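Local coordinates for sugar ABC transporter, periplasmic sugar-binding protein (Caulobacter crescentus, PDB 4IRX), which binds myo-inositol between its two lobes and, as the periplasmic binding protein of an ABC transporter, probably delivers it for uptake, at residues F23-R28 / A290-E295; G252-T257 / V275-V280. One frame throughout, in Å; residues are numbered along the deposited sequence.

In the fold
From the N terminus the chain enters strand 10-15 and then helix 21-37, whose first turns hold residues 23-28. Contact 1 joins them to 290-295 in the loop near the C terminus, closing a loop of some 260 residues that takes in most of the chain, with the four-stranded sheet and all but strand 10-15 of the mixed one. Contact 2 is nested inside it: helix 251-268 folds back, after a short connection, onto strand 275-282 of the seven-stranded mixed sheet. The two contacts touch through selenomethionine Met-26, which packs on Ile-255 and Gln-254. Helix 251-268 lies against strand 275-282 and helix 21-37, while the C-terminal loop reaches helix 21-37 from the side of helix 232-239.

Contact 1: residues F23-R28 / A290-E295; sequences FVAMRR and ASRIGE
Ala-25, on the second turn of helix 21-37, puts its methyl over one face of the Arg-292 guanidinium. CB lies 3.3 Å above that plane, displaced toward its rim, and is 3.5 Å from Arg-292 NH1. One residue on, selenomethionine Met-26 points away and packs on Pro-251 and Ile-255 of helix 251-268. Arg-27 also leaves the contact, with NE in a salt bridge to Glu-31. Arg-28 comes back to it: its chain bends at chi3 (-76°), folding the guanidinium back along its own helix with Ala-25 CA over one face. Its NH2 and Arg-292 NH2 stand 3.6 Å apart, the two guanidinium planes inclined by 58°. The Glu-295 carboxylate, bonded to Arg-292, probably eases this meeting of like charges. Water 1 accepts from Arg-28 NE at 2.9 Å and donates to Glu-295 OE2.

The arginine opposite the helix belongs to a type I beta turn, Ala-290 to Ile-293, that leads into a short 3-10 segment in the C-terminal tail of this two-lobed sugar-binding fold. The tail also packs on helix 232-239, with Arg-292 and Glu-295 both touching Pro-232. Arg-292 grips Glu-295 side-on in a salt bridge, NE to OE2 and NH2 to OE1, both 3.0 Å; the first bond is nearly straight at 172°, and together they fix the rotation of the guanidinium under the Ala-25 methyl. Both oxygens lie near the guanidinium plane, though the carboxylate itself is tilted. A leucine in place of Arg-292 would probably leave the Glu-295 carboxylate without its paired mate and Ala-25 without the flat group that covers it. Glu-295 OE1 lies 4.2 Å from Arg-28 NH2, well out of that guanidinium plane, so only general charge attraction is likely there.

Contact 2: residues G252-T257 / V275-V280; sequences GLQIRT and VSLKPV
In the alpha/beta lobe built on the mixed sheet, helix 251-268 lies against strand 275-282, the last strand in the chain, the two segments antiparallel at 169° with their axes 9.9 Å apart at closest. Leu-277 carries most of the meeting. With its CG anti to the carbonyl carbon (chi1 -59°), it sets CD1 in the corner formed by Gln-254 CG, at 3.8 Å, and Leu-253, whose CB is 4.1 Å away and whose CG and CD2 are about as near.

Strand 275-282 is an inner strand of the sheet: Val-275 and Leu-277 hydrogen-bond through their backbones to strand 108-111 and the residue after it, and Val-280 to Glu-248 on the other flank. Helix 251-268 covers one side of this sheet in one of the two alpha/beta lobes of the periplasmic binding protein fold. The Gln-254 side chain comes to about 6 Å from the bound myo-inositol and gives NE2 to the backbone O of Gln-249, a pocket residue, while it touches Asp-96, another.

One turn farther along the helix, Thr-257 CG2 reaches Val-275 CG2 at 4.3 Å. Its OG1 donates to Leu-253 O at 2.7 Å; Thr-257 N bonds to the same oxygen from the opposite face of the carbonyl plane, so two donors share it and the threonine's rotation is set.

Contact 1: residues F23-R28 / A290-E295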
ATOM      1  N   PHE A  23       5.790  -5.269  -0.247  1.00 10.22           N
ATOM      2  CA  PHE A  23       6.952  -4.632  -0.878  1.00 11.27           C
ATOM      3  C   PHE A  23       8.056  -5.620  -1.273  1.00  9.82           C
ATOM      4  O   PHE A  23       8.760  -5.384  -2.248  1.00  9.83           O
ATOM      5  CB  PHE A  23       7.488  -3.481  -0.012  1.00 10.44           C
ATOM      6  CG  PHE A  23       6.586  -2.287  -0.011  1.00 12.31           C
ATOM      7  CD1 PHE A  23       6.459  -1.514  -1.137  1.00 11.56           C
ATOM      8  CD2 PHE A  23       5.794  -1.988   1.083  1.00 10.72           C
ATOM      9  CE1 PHE A  23       5.598  -0.419  -1.138  1.00 11.57           C
ATOM     10  CE2 PHE A  23       4.937  -0.888   1.084  1.00 12.39           C
ATOM     11  CZ  PHE A  23       4.838  -0.117  -0.036  1.00 10.55           C
ATOM     12  N   VAL A  24       8.204  -6.710  -0.532  1.00 14.40           N
ATOM     13  CA  VAL A  24       9.072  -7.804  -0.964  1.00 13.43           C
ATOM     14  C   VAL A  24       8.620  -8.261  -2.350  1.00 11.97           C
ATOM     15  O   VAL A  24       9.437  -8.427  -3.269  1.00 10.77           O
ATOM     16  CB  VAL A  24       9.035  -8.975   0.040  1.00 12.88           C
ATOM     17  CG1 VAL A  24       9.801 -10.164  -0.497  1.00 17.58           C
ATOM     18  CG2 VAL A  24       9.628  -8.539   1.389  1.00 18.78           C
ATOM     19  N   ALA A  25       7.318  -8.443  -2.527  1.00 10.06           N
ATOM     20  CA  ALA A  25       6.802  -8.881  -3.821  1.00 11.94           C
ATOM     21  C   ALA A  25       7.034  -7.821  -4.897  1.00 10.10           C
ATOM     22  O   ALA A  25       7.395  -8.146  -6.027  1.00 12.25           O
ATOM     23  CB  ALA A  25       5.331  -9.254  -3.720  1.00 12.23           C
HETATM   24  N   MSE A  26       6.826  -6.546  -4.538  1.00  9.41           N
HETATM   25  CA  MSE A  26       7.067  -5.450  -5.476  1.00  8.69           C
HETATM   26  C   MSE A  26       8.523  -5.433  -5.931  1.00 10.27           C
HETATM   27  O   MSE A  26       8.802  -5.257  -7.106  1.00 11.38           O
HETATM   28  CB  MSE A  26       6.682  -4.094  -4.857  1.00 10.45           C
HETATM   29  CG  MSE A  26       6.852  -2.892  -5.828  1.00 12.73           C
HETATM   30 SE   MSE A  26       6.303  -1.154  -5.180  0.57 10.66          SE
HETATM   31  CE  MSE A  26       4.392  -1.285  -5.375  1.00 15.22           C
ATOM     32  N   ARG A  27       9.451  -5.652  -4.994  1.00  9.10           N
ATOM     33  CA  ARG A  27      10.870  -5.682  -5.335  1.00 12.46           C
ATOM     34  C   ARG A  27      11.206  -6.759  -6.350  1.00 13.38           C
ATOM     35  O   ARG A  27      12.043  -6.561  -7.234  1.00 10.60           O
ATOM     36  CB  ARG A  27      11.727  -5.846  -4.083  1.00  9.61           C
ATOM     37  CG  ARG A  27      13.205  -5.791  -4.360  1.00 14.60           C
ATOM     38  CD  ARG A  27      14.003  -6.126  -3.112  1.00 18.01           C
ATOM     39  NE  ARG A  27      15.425  -6.140  -3.433  1.00 21.75           N
ATOM     40  CZ  ARG A  27      16.382  -6.033  -2.524  1.00 22.36           C
ATOM     41  NH1 ARG A  27      16.061  -5.928  -1.244  1.00 26.86           N
ATOM     42  NH2 ARG A  27      17.657  -6.036  -2.902  1.00 22.73           N
ATOM     43  N   ARG A  28      10.543  -7.897  -6.263  1.00 10.17           N
ATOM     44  CA  ARG A  28      10.764  -8.935  -7.275  1.00 12.87           C
ATOM     45  C   ARG A  28      10.401  -8.480  -8.686  1.00 12.05           C
ATOM     46  O   ARG A  28      11.114  -8.788  -9.644  1.00 14.29           O
ATOM     47  CB  ARG A  28      10.020 -10.235  -6.937  1.00 16.92           C
ATOM     48  CG  ARG A  28      10.533 -10.900  -5.685  1.00 19.96           C
ATOM     49  CD  ARG A  28       9.964 -12.313  -5.522  1.00 29.30           C
ATOM     50  NE  ARG A  28       8.575 -12.320  -5.072  1.00 42.02           N
ATOM     51  CZ  ARG A  28       8.192 -12.562  -3.819  1.00 34.45           C
ATOM     52  NH1 ARG A  28       9.091 -12.823  -2.879  1.00 40.04           N
ATOM     53  NH2 ARG A  28       6.906 -12.547  -3.506  1.00 31.94           N
ATOM     54  N   ALA A 290      -7.065 -11.238  -9.918  1.00 13.48           N
ATOM     55  CA  ALA A 290      -5.926 -10.817  -9.111  1.00 11.21           C
ATOM     56  C   ALA A 290      -4.659 -11.089  -9.885  1.00 11.47           C
ATOM     57  O   ALA A 290      -4.511 -12.155 -10.461  1.00 13.79           O
ATOM     58  CB  ALA A 290      -5.908 -11.544  -7.768  1.00 11.20           C
ATOM     59  N   SER A 291      -3.756 -10.116  -9.900  1.00 12.58           N
ATOM     60  CA  SER A 291      -2.526 -10.223 -10.681  1.00 10.31           C
ATOM     61  C   SER A 291      -1.633 -11.363 -10.217  1.00 12.79           C
ATOM     62  O   SER A 291      -0.878 -11.918 -11.014  1.00 17.32           O
ATOM     63  CB  SER A 291      -1.758  -8.893 -10.698  1.00 12.90           C
ATOM     64  OG  SER A 291      -1.361  -8.490  -9.398  1.00 15.89           O
ATOM     65  N   ARG A 292      -1.708 -11.710  -8.939  1.00 11.81           N
ATOM     66  CA  ARG A 292      -0.840 -12.741  -8.356  1.00 11.83           C
ATOM     67  C   ARG A 292      -1.555 -14.083  -8.145  1.00 14.96           C
ATOM     68  O   ARG A 292      -1.092 -14.923  -7.363  1.00 13.53           O
ATOM     69  CB  ARG A 292      -0.189 -12.251  -7.056  1.00 14.05           C
ATOM     70  CG  ARG A 292       0.702 -11.012  -7.236  1.00 16.22           C
ATOM     71  CD  ARG A 292       1.271 -10.497  -5.935  1.00 16.31           C
ATOM     72  NE  ARG A 292       2.165 -11.453  -5.283  1.00 13.34           N
ATOM     73  CZ  ARG A 292       2.540 -11.373  -4.003  1.00 14.01           C
ATOM     74  NH1 ARG A 292       2.091 -10.386  -3.223  1.00 17.35           N
ATOM     75  NH2 ARG A 292       3.328 -12.302  -3.488  1.00 15.74           N
ATOM     76  N   ILE A 293      -2.669 -14.295  -8.840  1.00 13.82           N
ATOM     77  CA  ILE A 293      -3.443 -15.528  -8.668  1.00 15.81           C
ATOM     78  C   ILE A 293      -2.601 -16.787  -8.945  1.00 15.17           C
ATOM     79  O   ILE A 293      -2.748 -17.830  -8.285  1.00 13.63           O
ATOM     80  CB  ILE A 293      -4.761 -15.505  -9.507  1.00 15.51           C
ATOM     81  CG1 ILE A 293      -5.694 -16.662  -9.088  1.00 15.41           C
ATOM     82  CG2 ILE A 293      -4.476 -15.488 -11.002  1.00 18.72           C
ATOM     83  CD1 ILE A 293      -6.168 -16.557  -7.649  1.00 15.85           C
ATOM     84  N   GLY A 294      -1.660 -16.663  -9.865  1.00 16.51           N
ATOM     85  CA  GLY A 294      -0.811 -17.798 -10.180  1.00 16.74           C
ATOM     86  C   GLY A 294       0.065 -18.275  -9.045  1.00 19.35           C
ATOM     87  O   GLY A 294       0.558 -19.403  -9.096  1.00 20.38           O
ATOM     88  N   GLU A 295       0.246 -17.451  -8.013  1.00 18.67           N
ATOM     89  CA  GLU A 295       1.016 -17.818  -6.821  1.00 19.02           C
ATOM     90  C   GLU A 295       0.202 -18.508  -5.719  1.00 20.65           C
ATOM     91  O   GLU A 295       0.767 -18.961  -4.714  1.00 21.71           O
ATOM     92  CB  GLU A 295       1.681 -16.577  -6.203  1.00 17.53           C
ATOM     93  CG  GLU A 295       2.680 -15.874  -7.096  1.00 20.24           C
ATOM     94  CD  GLU A 295       3.250 -14.604  -6.454  1.00 18.04           C
ATOM     95  OE1 GLU A 295       3.712 -14.659  -5.295  1.00 22.45           O
ATOM     96  OE2 GLU A 295       3.230 -13.555  -7.119  1.00 20.90           O
TER
HETATM   97  O   HOH W   1       5.908 -12.240  -6.242  1.00 30.22           O
HETATM   98  O   HOH W   2       5.326 -13.092  -1.711  1.00 36.31           O

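Contact 2: residues G252-T257 / V275-V280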
ATOM      1  N   GLY A 252       2.881  -4.729  -9.351  1.00 10.02           N
ATOM      2  CA  GLY A 252       3.875  -4.998 -10.377  1.00  9.29           C
ATOM      3  C   GLY A 252       3.832  -3.896 -11.423  1.00  9.37           C
ATOM      4  O   GLY A 252       4.850  -3.326 -11.806  1.00 10.50           O
ATOM      5  N   LEU A 253       2.635  -3.572 -11.881  1.00 10.30           N
ATOM      6  CA  LEU A 253       2.486  -2.517 -12.876  1.00  9.90           C
ATOM      7  C   LEU A 253       2.929  -1.141 -12.335  1.00 10.00           C
ATOM      8  O   LEU A 253       3.537  -0.353 -13.067  1.00  9.64           O
ATOM      9  CB  LEU A 253       1.042  -2.480 -13.383  1.00 12.22           C
ATOM     10  CG  LEU A 253       0.812  -1.556 -14.566  1.00 12.10           C
ATOM     11  CD1 LEU A 253       1.802  -1.895 -15.652  1.00 11.91           C
ATOM     12  CD2 LEU A 253      -0.632  -1.693 -15.063  1.00 12.84           C
ATOM     13  N   GLN A 254       2.646  -0.850 -11.067  1.00  6.48           N
ATOM     14  CA  GLN A 254       3.129   0.414 -10.487  1.00  7.05           C
ATOM     15  C   GLN A 254       4.631   0.550 -10.599  1.00  8.51           C
ATOM     16  O   GLN A 254       5.133   1.554 -11.102  1.00  7.77           O
ATOM     17  CB  GLN A 254       2.749   0.516  -9.001  1.00  8.06           C
ATOM     18  CG  GLN A 254       1.241   0.630  -8.733  1.00  8.93           C
ATOM     19  CD  GLN A 254       0.934   0.774  -7.256  1.00  9.10           C
ATOM     20  OE1 GLN A 254       1.592   1.538  -6.528  1.00 10.77           O
ATOM     21  NE2 GLN A 254      -0.044  -0.011  -6.777  1.00 11.63           N
ATOM     22  N   ILE A 255       5.347  -0.462 -10.124  1.00  7.11           N
ATOM     23  CA  ILE A 255       6.798  -0.360 -10.058  1.00  7.55           C
ATOM     24  C   ILE A 255       7.416  -0.421 -11.431  1.00  9.28           C
ATOM     25  O   ILE A 255       8.341   0.319 -11.710  1.00  7.87           O
ATOM     26  CB  ILE A 255       7.416  -1.348  -9.033  1.00  9.90           C
ATOM     27  CG1 ILE A 255       8.875  -1.022  -8.741  1.00  8.66           C
ATOM     28  CG2 ILE A 255       7.328  -2.755  -9.537  1.00  9.71           C
ATOM     29  CD1 ILE A 255       9.111   0.374  -8.166  1.00 12.93           C
ATOM     30  N   ARG A 256       6.843  -1.237 -12.320  1.00  8.10           N
ATOM     31  CA  ARG A 256       7.348  -1.322 -13.683  1.00  8.40           C
ATOM     32  C   ARG A 256       7.153   0.001 -14.410  1.00  8.04           C
ATOM     33  O   ARG A 256       8.042   0.431 -15.130  1.00  8.40           O
ATOM     34  CB  ARG A 256       6.693  -2.471 -14.434  1.00  7.15           C
ATOM     35  CG  ARG A 256       7.009  -3.859 -13.846  1.00  8.86           C
ATOM     36  CD  ARG A 256       6.244  -4.912 -14.583  1.00 11.62           C
ATOM     37  NE  ARG A 256       6.402  -6.248 -13.991  1.00 14.41           N
ATOM     38  CZ  ARG A 256       7.353  -7.095 -14.351  1.00 11.91           C
ATOM     39  NH1 ARG A 256       8.252  -6.754 -15.282  1.00 12.33           N
ATOM     40  NH2 ARG A 256       7.416  -8.290 -13.774  1.00 14.50           N
ATOM     41  N   THR A 257       6.016   0.657 -14.168  1.00  9.42           N
ATOM     42  CA  THR A 257       5.745   1.936 -14.809  1.00  9.10           C
ATOM     43  C   THR A 257       6.697   3.006 -14.316  1.00  9.87           C
ATOM     44  O   THR A 257       7.214   3.799 -15.122  1.00 10.47           O
ATOM     45  CB  THR A 257       4.289   2.351 -14.592  1.00  7.31           C
ATOM     46  OG1 THR A 257       3.415   1.360 -15.164  1.00  8.48           O
ATOM     47  CG2 THR A 257       4.004   3.705 -15.186  1.00  8.33           C
ATOM     48  N   VAL A 275       0.715   8.690 -12.685  1.00 11.63           N
ATOM     49  CA  VAL A 275      -0.189   7.681 -13.207  1.00 11.26           C
ATOM     50  C   VAL A 275      -0.921   7.081 -12.006  1.00 15.03           C
ATOM     51  O   VAL A 275      -0.275   6.681 -11.049  1.00 10.86           O
ATOM     52  CB  VAL A 275       0.581   6.557 -13.920  1.00 14.27           C
ATOM     53  CG1 VAL A 275      -0.384   5.457 -14.386  1.00 22.46           C
ATOM     54  CG2 VAL A 275       1.420   7.106 -15.090  1.00 18.55           C
ATOM     55  N   SER A 276      -2.256   7.073 -12.045  1.00 13.43           N
ATOM     56  CA  SER A 276      -3.103   6.481 -10.997  1.00 11.53           C
ATOM     57  C   SER A 276      -3.790   5.244 -11.552  1.00 16.68           C
ATOM     58  O   SER A 276      -4.510   5.338 -12.553  1.00 27.09           O
ATOM     59  CB  SER A 276      -4.153   7.489 -10.556  1.00 19.86           C
ATOM     60  OG  SER A 276      -4.938   6.963  -9.507  1.00 33.56           O
ATOM     61  N   LEU A 277      -3.603   4.099 -10.897  1.00 12.89           N
ATOM     62  CA  LEU A 277      -4.229   2.866 -11.374  1.00 12.85           C
ATOM     63  C   LEU A 277      -5.522   2.574 -10.651  1.00 12.72           C
ATOM     64  O   LEU A 277      -5.577   2.692  -9.425  1.00 13.68           O
ATOM     65  CB  LEU A 277      -3.309   1.677 -11.175  1.00 13.85           C
ATOM     66  CG  LEU A 277      -1.950   1.746 -11.865  1.00 15.30           C
ATOM     67  CD1 LEU A 277      -1.210   0.440 -11.604  1.00 16.45           C
ATOM     68  CD2 LEU A 277      -2.117   1.968 -13.345  1.00 19.77           C
ATOM     69  N   LYS A 278      -6.544   2.144 -11.385  1.00 11.54           N
ATOM     70  CA  LYS A 278      -7.838   1.824 -10.788  1.00 14.37           C
ATOM     71  C   LYS A 278      -7.786   0.493 -10.071  1.00 12.78           C
ATOM     72  O   LYS A 278      -7.453  -0.523 -10.683  1.00 14.32           O
ATOM     73  CB  LYS A 278      -8.923   1.752 -11.869  1.00 16.51           C
ATOM     74  CG  LYS A 278     -10.341   1.502 -11.330  1.00 17.12           C
ATOM     75  CD  LYS A 278     -11.303   1.330 -12.513  1.00 24.60           C
ATOM     76  CE  LYS A 278     -11.104  -0.044 -13.134  1.00 41.68           C
ATOM     77  NZ  LYS A 278     -12.131  -0.375 -14.155  1.00 52.59           N
ATOM     78  N   PRO A 279      -8.131   0.482  -8.780  1.00 10.56           N
ATOM     79  CA  PRO A 279      -8.174  -0.781  -8.050  1.00 11.21           C
ATOM     80  C   PRO A 279      -9.442  -1.552  -8.366  1.00 15.49           C
ATOM     81  O   PRO A 279     -10.435  -0.981  -8.819  1.00 14.41           O
ATOM     82  CB  PRO A 279      -8.172  -0.324  -6.596  1.00 14.56           C
ATOM     83  CG  PRO A 279      -8.952   0.984  -6.643  1.00 15.84           C
ATOM     84  CD  PRO A 279      -8.545   1.623  -7.944  1.00 13.05           C
ATOM     85  N   VAL A 280      -9.426  -2.845  -8.086  1.00 11.07           N
ATOM     86  CA  VAL A 280     -10.569  -3.704  -8.334  1.00 10.71           C
ATOM     87  C   VAL A 280     -10.813  -4.565  -7.100  1.00 11.19           C
ATOM     88  O   VAL A 280      -9.885  -5.198  -6.581  1.00 11.35           O
ATOM     89  CB  VAL A 280     -10.289  -4.652  -9.509  1.00 15.86           C
ATOM     90  CG1 VAL A 280     -11.526  -5.499  -9.813  1.00 18.26           C
ATOM     91  CG2 VAL A 280      -9.849  -3.887 -10.740  1.00 20.57           C
TER